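Local coordinates for SVP1-like protein 2 (Kluyveromyces lactis, PDB 4EXV), which probably binds phosphoinositides, phosphatidylinositol 3-phosphate among them, through a beta-propeller of the PROPPIN family and so associates with membranes, at residues Cys280-Lys285 / Leu329-Arg334. Numbering follows the deposited sequence.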
loop_
_atom_site.group_PDB
_atom_site.type_symbol
_atom_site.label_atom_id
_atom_site.label_comp_id
_atom_site.label_asym_id
_atom_site.label_seq_id
_atom_site.Cartn_x
_atom_site.Cartn_y
_atom_site.Cartn_z
ATOM N N CYS A 280 7.883 -10.701 -16.053
ATOM C CA CYS A 280 9.167 -10.052 -16.281
ATOM C C CYS A 280 9.725 -9.438 -15.003
ATOM O O CYS A 280 9.010 -9.230 -14.018
ATOM C CB CYS A 280 9.079 -9.011 -17.395
ATOM S SG CYS A 280 8.005 -7.618 -17.016
ATOM N N ASN A 281 11.022 -9.179 -15.020
ATOM C CA ASN A 281 11.693 -8.630 -13.860
ATOM C C ASN A 281 12.757 -7.615 -14.276
ATOM O O ASN A 281 13.058 -7.480 -15.451
ATOM C CB ASN A 281 12.273 -9.759 -12.995
ATOM C CG ASN A 281 13.520 -10.390 -13.603
ATOM O OD1 ASN A 281 14.643 -9.894 -13.423
ATOM N ND2 ASN A 281 13.330 -11.496 -14.327
ATOM N N PHE A 282 13.318 -6.891 -13.319
ATOM C CA PHE A 282 14.313 -5.872 -13.634
ATOM C C PHE A 282 15.272 -5.657 -12.462
ATOM O O PHE A 282 14.834 -5.518 -11.320
ATOM C CB PHE A 282 13.608 -4.572 -14.001
ATOM C CG PHE A 282 14.530 -3.490 -14.473
ATOM C CD1 PHE A 282 14.725 -3.272 -15.834
ATOM C CD2 PHE A 282 15.201 -2.677 -13.559
ATOM C CE1 PHE A 282 15.571 -2.267 -16.278
ATOM C CE2 PHE A 282 16.054 -1.664 -13.999
ATOM C CZ PHE A 282 16.235 -1.463 -15.356
ATOM N N LYS A 283 16.577 -5.649 -12.745
ATOM C CA LYS A 283 17.583 -5.474 -11.692
ATOM C C LYS A 283 17.794 -3.990 -11.440
ATOM O O LYS A 283 18.040 -3.242 -12.375
ATOM C CB LYS A 283 18.903 -6.139 -12.070
ATOM C CG LYS A 283 18.767 -7.529 -12.689
ATOM C CD LYS A 283 18.277 -8.593 -11.689
ATOM C CE LYS A 283 17.935 -9.910 -12.422
ATOM N NZ LYS A 283 17.586 -11.049 -11.504
ATOM N N LEU A 284 17.708 -3.572 -10.179
ATOM C CA LEU A 284 17.621 -2.149 -9.838
ATOM C C LEU A 284 18.961 -1.480 -9.524
ATOM O O LEU A 284 19.911 -2.133 -9.082
ATOM C CB LEU A 284 16.666 -1.952 -8.660
ATOM C CG LEU A 284 15.224 -2.381 -8.923
ATOM C CD1 LEU A 284 14.393 -2.319 -7.643
ATOM C CD2 LEU A 284 14.636 -1.500 -10.006
ATOM N N LYS A 285 19.006 -0.163 -9.739
ATOM C CA LYS A 285 20.201 0.653 -9.476
ATOM C C LYS A 285 20.138 1.334 -8.106
ATOM O O LYS A 285 19.336 2.253 -7.877
ATOM C CB LYS A 285 20.387 1.687 -10.582
ATOM C CG LYS A 285 20.149 1.128 -11.985
ATOM C CD LYS A 285 20.898 1.923 -13.054
ATOM C CE LYS A 285 22.411 1.756 -12.920
ATOM N NZ LYS A 285 23.154 2.248 -14.125
ATOM N N LEU A 329 10.758 -4.889 -19.049
ATOM C CA LEU A 329 10.743 -3.592 -18.387
ATOM C C LEU A 329 11.933 -2.761 -18.830
ATOM O O LEU A 329 13.031 -3.284 -18.985
ATOM C CB LEU A 329 10.821 -3.771 -16.861
ATOM C CG LEU A 329 9.586 -4.256 -16.111
ATOM C CD1 LEU A 329 9.996 -4.984 -14.841
ATOM C CD2 LEU A 329 8.660 -3.079 -15.812
ATOM N N GLN A 330 11.732 -1.465 -19.028
ATOM C CA GLN A 330 12.875 -0.562 -19.105
ATOM C C GLN A 330 12.698 0.642 -18.187
ATOM O O GLN A 330 11.599 0.959 -17.748
ATOM C CB GLN A 330 13.166 -0.132 -20.538
ATOM C CG GLN A 330 12.079 0.696 -21.136
ATOM C CD GLN A 330 12.307 0.982 -22.591
ATOM O OE1 GLN A 330 13.308 0.554 -23.164
ATOM N NE2 GLN A 330 11.375 1.716 -23.204
ATOM N N LEU A 331 13.811 1.293 -17.900
ATOM C CA LEU A 331 13.861 2.419 -16.991
ATOM C C LEU A 331 14.003 3.712 -17.788
ATOM O O LEU A 331 15.098 4.067 -18.201
ATOM C CB LEU A 331 15.062 2.219 -16.081
ATOM C CG LEU A 331 15.559 3.304 -15.139
ATOM C CD1 LEU A 331 14.477 3.816 -14.206
ATOM C CD2 LEU A 331 16.694 2.699 -14.350
ATOM N N ASN A 332 12.885 4.399 -18.009
ATOM C CA ASN A 332 12.823 5.589 -18.862
ATOM C C ASN A 332 13.627 6.760 -18.353
ATOM O O ASN A 332 14.222 7.513 -19.138
ATOM C CB ASN A 332 11.374 6.095 -18.952
ATOM C CG ASN A 332 10.457 5.126 -19.667
ATOM O OD1 ASN A 332 10.892 4.353 -20.546
ATOM N ND2 ASN A 332 9.170 5.159 -19.303
ATOM N N GLN A 333 13.611 6.925 -17.032
ATOM C CA GLN A 333 13.847 8.226 -16.428
ATOM C C GLN A 333 14.098 8.167 -14.937
ATOM O O GLN A 333 13.440 7.410 -14.209
ATOM C CB GLN A 333 12.612 9.091 -16.648
ATOM C CG GLN A 333 12.897 10.471 -17.162
ATOM C CD GLN A 333 11.615 11.261 -17.350
ATOM O OE1 GLN A 333 10.508 10.735 -17.132
ATOM N NE2 GLN A 333 11.751 12.526 -17.751
ATOM N N ARG A 334 15.051 8.989 -14.499
ATOM C CA ARG A 334 15.287 9.276 -13.086
ATOM C C ARG A 334 15.212 10.787 -12.849
ATOM O O ARG A 334 15.929 11.570 -13.482
ATOM C CB ARG A 334 16.646 8.735 -12.629
ATOM C CG ARG A 334 17.066 7.426 -13.295
ATOM C CD ARG A 334 18.268 6.784 -12.603
ATOM N NE ARG A 334 17.893 6.055 -11.389
ATOM C CZ ARG A 334 18.746 5.383 -10.622
ATOM N NH1 ARG A 334 20.038 5.334 -10.936
ATOM N NH2 ARG A 334 18.310 4.754 -9.539
#
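Strand 280-283 and residues 329-334 of strand 326-336 run at 43° to each other, with their axes 7.3 Å apart at closest approach. These strands are the outermost of two neighbouring four-stranded blades in a seven-bladed beta-propeller, the PROPPIN fold. No backbone hydrogen bond joins them; side chains fill the gap between the blades. L329 carries the buried end of the contact. L329 CG lies 3.8 Å from C280 SG, and L329 CD1 sits 3.7 Å from F282 CB. The F282 side chain extends with CG anti to the backbone N (chi1 -174°), which carries the ring toward L329-L331. The ring meets the carbonyl of L329 at its edge, with F282 CD1 3.6 Å from L329 O. Its tip reaches L331, with F282 CZ 3.9 Å from L331 CB, the two side chains crossing at about a right angle. F316 of the adjoining strand packs edge-to-face with the same ring. The far end of the contact is polar. Beyond a classic beta bulge at N332 and Q333, R334 bends at chi3 (80°) and crosses K285, with R334 NH1 3.7 Å from K285 CB. R334 NH2 donates to K285 O at 3.2 Å. D314 forms a salt bridge with R334 NE, which probably helps to hold the guanidinium in place and to offset its charge, close to that of K285. An alanine at R334 would remove the D314 salt bridge and the bond to K285 O, and would probably loosen the hold on the segment after strand 280-283. In that bond K285 O lies near the guanidinium plane, while R334 NH2 stands above the carbonyl plane.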